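PDB 5Y5R: pyrethroid hydrolase from Sphingobium faniae, which hydrolyses the ester bond of pyrethroid insecticides, splitting cypermethrin, for example, into cyano-3-phenoxybenzyl alcohol and a cyclopropanecarboxylic acid. Local coordinates for residues A[100-105]-A[200-205]; A[225-230]-A[234-239]. One frame throughout, in Å; residues are numbered along the deposited sequence.

Contact 1: residues A[100-105]-A[200-205]. With 8NL ((2-methyl-3-phenyl-phenyl)methyl (1~{S})-3-[(~{E})-2-chloranyl-3,3,3-tris(fluoranyl)prop-1-enyl]-2,2-dimethyl-cyclopropane-1-carboxylate), chain G.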
loop_
_atom_site.group_PDB
_atom_site.type_symbol
_atom_site.label_atom_id
_atom_site.label_comp_id
_atom_site.label_asym_id
_atom_site.label_seq_id
_atom_site.Cartn_x
_atom_site.Cartn_y
_atom_site.Cartn_z
ATOM N N TYR A 100 0.881 6.583 -3.423
ATOM C CA TYR A 100 0.963 6.145 -2.028
ATOM C C TYR A 100 -0.345 6.504 -1.325
ATOM O O TYR A 100 -0.574 7.670 -0.983
ATOM C CB TYR A 100 2.171 6.772 -1.323
ATOM C CG TYR A 100 3.504 6.368 -1.888
ATOM C CD1 TYR A 100 4.022 6.989 -3.020
ATOM C CD2 TYR A 100 4.238 5.361 -1.311
ATOM C CE1 TYR A 100 5.240 6.647 -3.543
ATOM C CE2 TYR A 100 5.450 4.994 -1.832
ATOM C CZ TYR A 100 5.947 5.630 -2.962
ATOM O OH TYR A 100 7.183 5.282 -3.468
ATOM N N LEU A 101 -1.182 5.504 -1.070
ATOM C CA LEU A 101 -2.509 5.688 -0.487
ATOM C C LEU A 101 -2.439 5.412 1.012
ATOM O O LEU A 101 -2.523 4.254 1.447
ATOM C CB LEU A 101 -3.538 4.790 -1.188
ATOM C CG LEU A 101 -4.951 4.763 -0.597
ATOM C CD1 LEU A 101 -5.597 6.161 -0.484
ATOM C CD2 LEU A 101 -5.837 3.823 -1.396
ATOM N N THR A 102 -2.398 6.502 1.793
ATOM C CA THR A 102 -2.089 6.538 3.225
ATOM C C THR A 102 -1.113 5.400 3.481
ATOM O O THR A 102 -1.375 4.463 4.250
ATOM C CB THR A 102 -3.379 6.546 4.075
ATOM O OG1 THR A 102 -3.065 6.741 5.461
ATOM C CG2 THR A 102 -4.261 5.275 3.888
ATOM N N ALA A 103 0.004 5.460 2.762
ATOM C CA ALA A 103 0.934 4.356 2.593
ATOM C C ALA A 103 2.294 4.722 3.166
ATOM O O ALA A 103 2.594 5.888 3.387
ATOM C CB ALA A 103 1.098 3.974 1.105
ATOM N N VAL A 104 3.120 3.702 3.388
ATOM C CA VAL A 104 4.470 3.918 3.901
ATOM C C VAL A 104 5.302 4.480 2.750
ATOM O O VAL A 104 5.562 3.797 1.756
ATOM C CB VAL A 104 5.074 2.619 4.467
ATOM C CG1 VAL A 104 6.470 2.869 4.993
ATOM C CG2 VAL A 104 4.209 2.074 5.568
ATOM N N LEU A 105 5.738 5.728 2.894
ATOM C CA LEU A 105 6.584 6.416 1.927
ATOM C C LEU A 105 7.861 6.758 2.677
ATOM O O LEU A 105 7.870 7.633 3.545
ATOM C CB LEU A 105 5.915 7.676 1.382
ATOM C CG LEU A 105 6.859 8.541 0.557
ATOM C CD1 LEU A 105 7.186 7.819 -0.762
ATOM C CD2 LEU A 105 6.293 9.953 0.335
ATOM N N LEU A 200 -7.517 11.715 5.656
ATOM C CA LEU A 200 -7.449 12.723 6.716
ATOM C C LEU A 200 -7.794 12.176 8.105
ATOM O O LEU A 200 -7.244 12.655 9.110
ATOM C CB LEU A 200 -8.355 13.891 6.379
ATOM C CG LEU A 200 -7.869 14.625 5.126
ATOM C CD1 LEU A 200 -8.886 15.666 4.641
ATOM C CD2 LEU A 200 -6.532 15.276 5.426
ATOM N N ASP A 201 -8.714 11.213 8.205
ATOM C CA ASP A 201 -9.160 10.751 9.516
ATOM C C ASP A 201 -8.588 9.385 9.883
ATOM O O ASP A 201 -9.187 8.664 10.679
ATOM C CB ASP A 201 -10.686 10.733 9.616
ATOM C CG ASP A 201 -11.309 12.102 9.336
ATOM O OD1 ASP A 201 -10.551 13.096 9.296
ATOM O OD2 ASP A 201 -12.557 12.203 9.192
ATOM N N ASP A 202 -7.473 9.005 9.285
ATOM C CA ASP A 202 -6.849 7.734 9.599
ATOM C C ASP A 202 -6.291 7.746 11.037
ATOM O O ASP A 202 -5.614 8.697 11.448
ATOM C CB ASP A 202 -5.765 7.438 8.557
ATOM C CG ASP A 202 -5.312 5.968 8.567
ATOM O OD1 ASP A 202 -5.441 5.286 9.621
ATOM O OD2 ASP A 202 -4.867 5.481 7.506
ATOM N N VAL A 203 -6.619 6.713 11.819
ATOM C CA VAL A 203 -6.061 6.550 13.160
ATOM C C VAL A 203 -5.053 5.414 13.257
ATOM O O VAL A 203 -4.337 5.326 14.276
ATOM C CB VAL A 203 -7.160 6.367 14.228
ATOM C CG1 VAL A 203 -8.067 7.604 14.299
ATOM C CG2 VAL A 203 -7.933 5.063 14.023
ATOM N N VAL A 204 -4.976 4.545 12.254
ATOM C CA VAL A 204 -3.876 3.591 12.146
ATOM C C VAL A 204 -2.590 4.341 11.834
ATOM O O VAL A 204 -1.638 4.368 12.629
ATOM C CB VAL A 204 -4.201 2.568 11.042
ATOM C CG1 VAL A 204 -3.044 1.615 10.761
ATOM C CG2 VAL A 204 -5.479 1.829 11.372
ATOM N N LEU A 205 -2.602 5.069 10.727
ATOM C CA LEU A 205 -1.493 5.899 10.298
ATOM C C LEU A 205 -1.947 7.357 10.359
ATOM O O LEU A 205 -2.626 7.832 9.434
ATOM C CB LEU A 205 -1.067 5.518 8.885
ATOM C CG LEU A 205 0.065 6.341 8.289
ATOM C CD1 LEU A 205 1.303 6.048 9.046
ATOM C CD2 LEU A 205 0.224 5.961 6.858
HETATM C C 8NL G . -4.154 -4.948 8.969
HETATM C C8 8NL G . -7.546 -7.162 9.196
HETATM C C9 8NL G . -7.881 -8.217 10.041
HETATM C C10 8NL G . -7.678 -8.109 11.410
HETATM C C11 8NL G . -7.138 -6.913 11.876
HETATM C C12 8NL G . -6.812 -5.866 11.014
HETATM C C13 8NL G . -3.867 -2.804 6.828
HETATM O O 8NL G . -3.009 -2.161 7.802
HETATM CL CL 8NL G . 2.172 -0.879 12.554
HETATM C C21 8NL G . 1.287 -1.378 11.110
HETATM C C22 8NL G . 0.729 -2.781 11.084
HETATM F F2 8NL G . -0.580 -2.705 11.252
HETATM F F1 8NL G . 1.005 -3.430 9.970
HETATM F F 8NL G . 1.275 -3.438 12.086
HETATM C C20 8NL G . 1.090 -0.507 10.119
HETATM C C16 8NL G . 0.365 -0.905 8.852
HETATM C C17 8NL G . 0.036 0.397 8.128
HETATM C C18 8NL G . 1.176 0.160 7.147
HETATM C C19 8NL G . 0.200 1.648 9.006
HETATM C C15 8NL G . -1.095 -0.583 8.550
HETATM C C14 8NL G . -1.653 -1.595 7.544
HETATM O O1 8NL G . -0.964 -1.969 6.593
HETATM C C2 8NL G . -5.198 -3.408 7.305
HETATM C C3 8NL G . -6.338 -2.935 6.667
HETATM C C4 8NL G . -7.613 -3.393 6.994
HETATM C C5 8NL G . -7.771 -4.386 7.957
HETATM C C6 8NL G . -6.669 -4.897 8.631
HETATM C C1 8NL G . -5.373 -4.412 8.292
HETATM C C7 8NL G . -6.993 -5.978 9.649
#
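Thr102 OG1 gives its hydrogen to Asp202 OD2 over 3.0 Å, the two side chains crossing at a slant. The hydroxyl reaches the anti side of that oxygen, 28° out of the carboxylate plane, because OG1 lies anti to the threonine backbone N (chi1 -173°). Threonine suits this buried place because its hydroxyl donates to the carboxylate while its other branch is an apolar methyl. Asp202 is probably the acid of the charge-relay system, and its OD2 also accepts from His230 ND1. The other oxygen, OD1, turns back onto its own loop in an Asx motif. Leu205 N meets OD1 at 3.1 Å from above the carboxylate plane, 71° out of it, and Val204 N adds a short but poorly aligned, weak bond. With both oxygens engaged, the carboxylate is held in its rotation and can present OD2 to the histidine.

Leu205 runs past Thr102 in the opposite sense, bringing CD2 within 3.4 Å of Thr102 O and alongside OG1, so that apolar bulk shields the bond. Beyond it two valines line the ligand pocket. Val204 CG1 touches cyclopropane carbon C15 of 8NL at 3.7 Å, and Val104 CG2 approaches its methyl C18 at 3.9 Å; compact branched side chains fit this apolar part of the ester.

Residues 100-105 leave strand 95-101, between strands 71-77 and 194-199 of the parallel sheet. Leu205 packs on Met213 of helix 207-216, while Val204 leans on Val154 and Phe155 of helix 148-155.

Contact 2: residues A[225-230]-A[234-239]. With 8NL ((2-methyl-3-phenyl-phenyl)methyl (1~{S})-3-[(~{E})-2-chloranyl-3,3,3-tris(fluoranyl)prop-1-enyl]-2,2-dimethyl-cyclopropane-1-carboxylate), chain G; SO4 (sulfate ion), chain H.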
loop_
_atom_site.group_PDB
_atom_site.type_symbol
_atom_site.label_atom_id
_atom_site.label_comp_id
_atom_site.label_asym_id
_atom_site.label_seq_id
_atom_site.Cartn_x
_atom_site.Cartn_y
_atom_site.Cartn_z
ATOM N N SER A 225 -5.985 15.031 -0.828
ATOM C CA SER A 225 -6.499 14.692 0.492
ATOM C C SER A 225 -7.908 14.144 0.362
ATOM O O SER A 225 -8.734 14.732 -0.340
ATOM C CB SER A 225 -6.517 15.928 1.395
ATOM O OG SER A 225 -5.215 16.433 1.571
ATOM N N LEU A 226 -8.178 13.023 1.040
ATOM C CA LEU A 226 -9.501 12.431 1.089
ATOM C C LEU A 226 -10.006 12.466 2.522
ATOM O O LEU A 226 -9.214 12.256 3.448
ATOM C CB LEU A 226 -9.466 10.978 0.622
ATOM C CG LEU A 226 -9.021 10.613 -0.779
ATOM C CD1 LEU A 226 -9.172 9.090 -0.908
ATOM C CD2 LEU A 226 -9.829 11.356 -1.840
ATOM N N PRO A 227 -11.365 12.750 2.757
ATOM C CA PRO A 227 -11.931 12.775 4.120
ATOM C C PRO A 227 -12.339 11.389 4.632
ATOM O O PRO A 227 -13.492 11.154 4.991
ATOM C CB PRO A 227 -13.139 13.695 3.941
ATOM C CG PRO A 227 -13.590 13.415 2.518
ATOM C CD PRO A 227 -12.375 13.048 1.726
ATOM N N ALA A 228 -11.374 10.467 4.704
ATOM C CA ALA A 228 -11.634 9.059 5.010
ATOM C C ALA A 228 -10.714 8.546 6.123
ATOM O O ALA A 228 -9.643 9.097 6.368
ATOM C CB ALA A 228 -11.433 8.200 3.774
ATOM N N SER A 229 -11.100 7.434 6.753
ATOM C CA SER A 229 -10.170 6.794 7.681
ATOM C C SER A 229 -9.336 5.785 6.914
ATOM O O SER A 229 -9.048 6.008 5.735
ATOM C CB SER A 229 -10.859 6.151 8.891
ATOM O OG SER A 229 -11.920 5.293 8.549
ATOM N N HIS A 230 -8.946 4.675 7.564
ATOM C CA HIS A 230 -7.829 3.864 7.078
ATOM C C HIS A 230 -8.036 3.282 5.676
ATOM O O HIS A 230 -7.058 3.018 4.971
ATOM C CB HIS A 230 -7.542 2.707 8.051
ATOM C CG HIS A 230 -6.242 2.020 7.765
ATOM N ND1 HIS A 230 -5.069 2.719 7.562
ATOM C CD2 HIS A 230 -5.947 0.720 7.538
ATOM C CE1 HIS A 230 -4.096 1.873 7.284
ATOM N NE2 HIS A 230 -4.604 0.655 7.242
ATOM N N TYR A 234 -12.863 1.261 0.645
ATOM C CA TYR A 234 -14.188 0.855 1.101
ATOM C C TYR A 234 -15.182 2.010 1.154
ATOM O O TYR A 234 -16.358 1.819 0.849
ATOM C CB TYR A 234 -14.116 0.205 2.479
ATOM C CG TYR A 234 -13.494 -1.172 2.552
ATOM C CD1 TYR A 234 -13.468 -2.038 1.455
ATOM C CD2 TYR A 234 -12.924 -1.607 3.756
ATOM C CE1 TYR A 234 -12.866 -3.328 1.562
ATOM C CE2 TYR A 234 -12.353 -2.851 3.881
ATOM C CZ TYR A 234 -12.311 -3.710 2.823
ATOM O OH TYR A 234 -11.695 -4.918 3.041
ATOM N N SER A 235 -14.781 3.196 1.611
ATOM C CA SER A 235 -15.792 4.216 1.875
ATOM C C SER A 235 -16.026 5.177 0.721
ATOM O O SER A 235 -17.133 5.704 0.625
ATOM C CB SER A 235 -15.462 5.021 3.134
ATOM O OG SER A 235 -14.176 5.541 3.038
HETATM N N MSE A 236 -15.042 5.433 -0.144
HETATM C CA MSE A 236 -15.308 6.295 -1.315
HETATM C C MSE A 236 -14.572 5.836 -2.569
HETATM O O MSE A 236 -13.725 6.553 -3.111
HETATM C CB MSE A 236 -14.931 7.741 -0.983
HETATM C CG MSE A 236 -13.646 7.812 -0.181
HETATM SE SE MSE A 236 -13.306 9.622 0.544
HETATM C CE MSE A 236 -14.467 9.691 2.048
ATOM N N PRO A 237 -14.913 4.641 -3.042
ATOM C CA PRO A 237 -14.247 4.115 -4.243
ATOM C C PRO A 237 -14.330 5.043 -5.439
ATOM O O PRO A 237 -13.376 5.107 -6.220
ATOM C CB PRO A 237 -15.009 2.805 -4.526
ATOM C CG PRO A 237 -16.335 2.999 -3.868
ATOM C CD PRO A 237 -16.046 3.803 -2.617
ATOM N N GLU A 238 -15.458 5.742 -5.604
ATOM C CA GLU A 238 -15.659 6.637 -6.750
ATOM C C GLU A 238 -14.674 7.804 -6.722
ATOM O O GLU A 238 -13.964 8.059 -7.704
ATOM C CB GLU A 238 -17.091 7.160 -6.724
ATOM C CG GLU A 238 -18.202 6.172 -7.094
ATOM C CD GLU A 238 -18.363 5.990 -8.592
ATOM O OE1 GLU A 238 -17.519 6.515 -9.357
ATOM O OE2 GLU A 238 -19.350 5.334 -9.011
ATOM N N ARG A 239 -14.602 8.510 -5.584
ATOM C CA ARG A 239 -13.674 9.625 -5.454
ATOM C C ARG A 239 -12.239 9.141 -5.543
ATOM O O ARG A 239 -11.376 9.815 -6.125
ATOM C CB ARG A 239 -13.886 10.352 -4.122
ATOM C CG ARG A 239 -15.149 11.227 -4.095
ATOM C CD ARG A 239 -15.560 11.737 -2.715
ATOM N NE ARG A 239 -16.367 10.743 -1.995
ATOM C CZ ARG A 239 -16.924 10.919 -0.787
ATOM N NH1 ARG A 239 -16.813 12.074 -0.141
ATOM N NH2 ARG A 239 -17.617 9.928 -0.225
HETATM C C 8NL G . -4.154 -4.948 8.969
HETATM C C8 8NL G . -7.546 -7.162 9.196
HETATM C C9 8NL G . -7.881 -8.217 10.041
HETATM C C10 8NL G . -7.678 -8.109 11.410
HETATM C C11 8NL G . -7.138 -6.913 11.876
HETATM C C12 8NL G . -6.812 -5.866 11.014
HETATM C C13 8NL G . -3.867 -2.804 6.828
HETATM O O 8NL G . -3.009 -2.161 7.802
HETATM CL CL 8NL G . 2.172 -0.879 12.554
HETATM C C21 8NL G . 1.287 -1.378 11.110
HETATM C C22 8NL G . 0.729 -2.781 11.084
HETATM F F2 8NL G . -0.580 -2.705 11.252
HETATM F F1 8NL G . 1.005 -3.430 9.970
HETATM F F 8NL G . 1.275 -3.438 12.086
HETATM C C20 8NL G . 1.090 -0.507 10.119
HETATM C C16 8NL G . 0.365 -0.905 8.852
HETATM C C17 8NL G . 0.036 0.397 8.128
HETATM C C18 8NL G . 1.176 0.160 7.147
HETATM C C19 8NL G . 0.200 1.648 9.006
HETATM C C15 8NL G . -1.095 -0.583 8.550
HETATM C C14 8NL G . -1.653 -1.595 7.544
HETATM O O1 8NL G . -0.964 -1.969 6.593
HETATM C C2 8NL G . -5.198 -3.408 7.305
HETATM C C3 8NL G . -6.338 -2.935 6.667
HETATM C C4 8NL G . -7.613 -3.393 6.994
HETATM C C5 8NL G . -7.771 -4.386 7.957
HETATM C C6 8NL G . -6.669 -4.897 8.631
HETATM C C1 8NL G . -5.373 -4.412 8.292
HETATM C C7 8NL G . -6.993 -5.978 9.649
HETATM S S SO4 H . -17.978 7.744 -3.411
HETATM O O1 SO4 H . -17.803 6.328 -3.715
HETATM O O2 SO4 H . -16.728 8.451 -3.735
HETATM O O3 SO4 H . -18.368 7.864 -2.015
HETATM O O4 SO4 H . -19.054 8.314 -4.235
#
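Sulfate oxygen O2 is gripped twice by Arg239, at 2.8 Å by its backbone N and at 2.9 Å by side-chain NE, the latter almost straight at 164°. The site lies at the start of helix 237-249 in an alpha/beta hydrolase fold, just beyond the loop that carries the histidine of the probable charge-relay system. Arg239 folds back at chi3, which also lets NH2 hold sulfate O3 at 2.8 Å, while Glu238 N binds O1 at 3.1 Å. Two backbone N-H groups of the first helical turn and the guanidinium edge together hold the anion, here a sulfate probably taken up from the crystallisation liquor.

Met236, present as selenomethionine, in the N-cap position, joins the helix start to residues 225-230. Its chi1 (40°) and an extended chi2 carry SE to Pro227, the centre of an inverse gamma turn, and the bend at chi3 then turns CE toward the proline carbonyl. SE lies 3.7 Å from Pro227 CD, and CE approaches Pro227 O at 3.4 Å while also lying over one face of the Arg239 guanidinium, toward its rim. A long, unbranched side chain can reach the proline ring with SE and its carbonyl oxygen with CE. Ala228, whose side chain is a single methyl, sets CB 3.8 Å from Met236 CE and also near Ser235 OG, whose hydrogen-bond partner is Asp158.

At the far end of the loop His230 bonds through ND1 to Asp202 OD2 and turns its NE2 edge to the bridging ester oxygen O of 8NL. Replaced by an alanine, the position would probably leave Asp202 OD2 without its imidazole mate and the ester oxygen without a donor. The bond from His230 NE2 to 8NL O is 3.3 Å long, with an angle of 149° at the hydrogen.

Overall arrangement
Contacts 1 and 2 have centres 11 Å apart and follow one another along the chain, yet they meet at the active site. Asp202 OD2 of contact 1 lies 2.8 Å from His230 ND1 of contact 2, probably a hydrogen bond, and Val204 CB packs 3.6 Å from the same nitrogen. Farther back, the loops are tied by a probable backbone bond of 2.8 Å from Leu200 N to Leu226 O, where adjacent strands 194-199 and 222-226 end. The relay probably continues to Ser78, in a likely nucleophile elbow; its OG is hydrogen-bonded to 8NL. Through its valines contact 1 lines the acid half of the ligand, while His230 of contact 2 meets the ester oxygen and the start of the alcohol half.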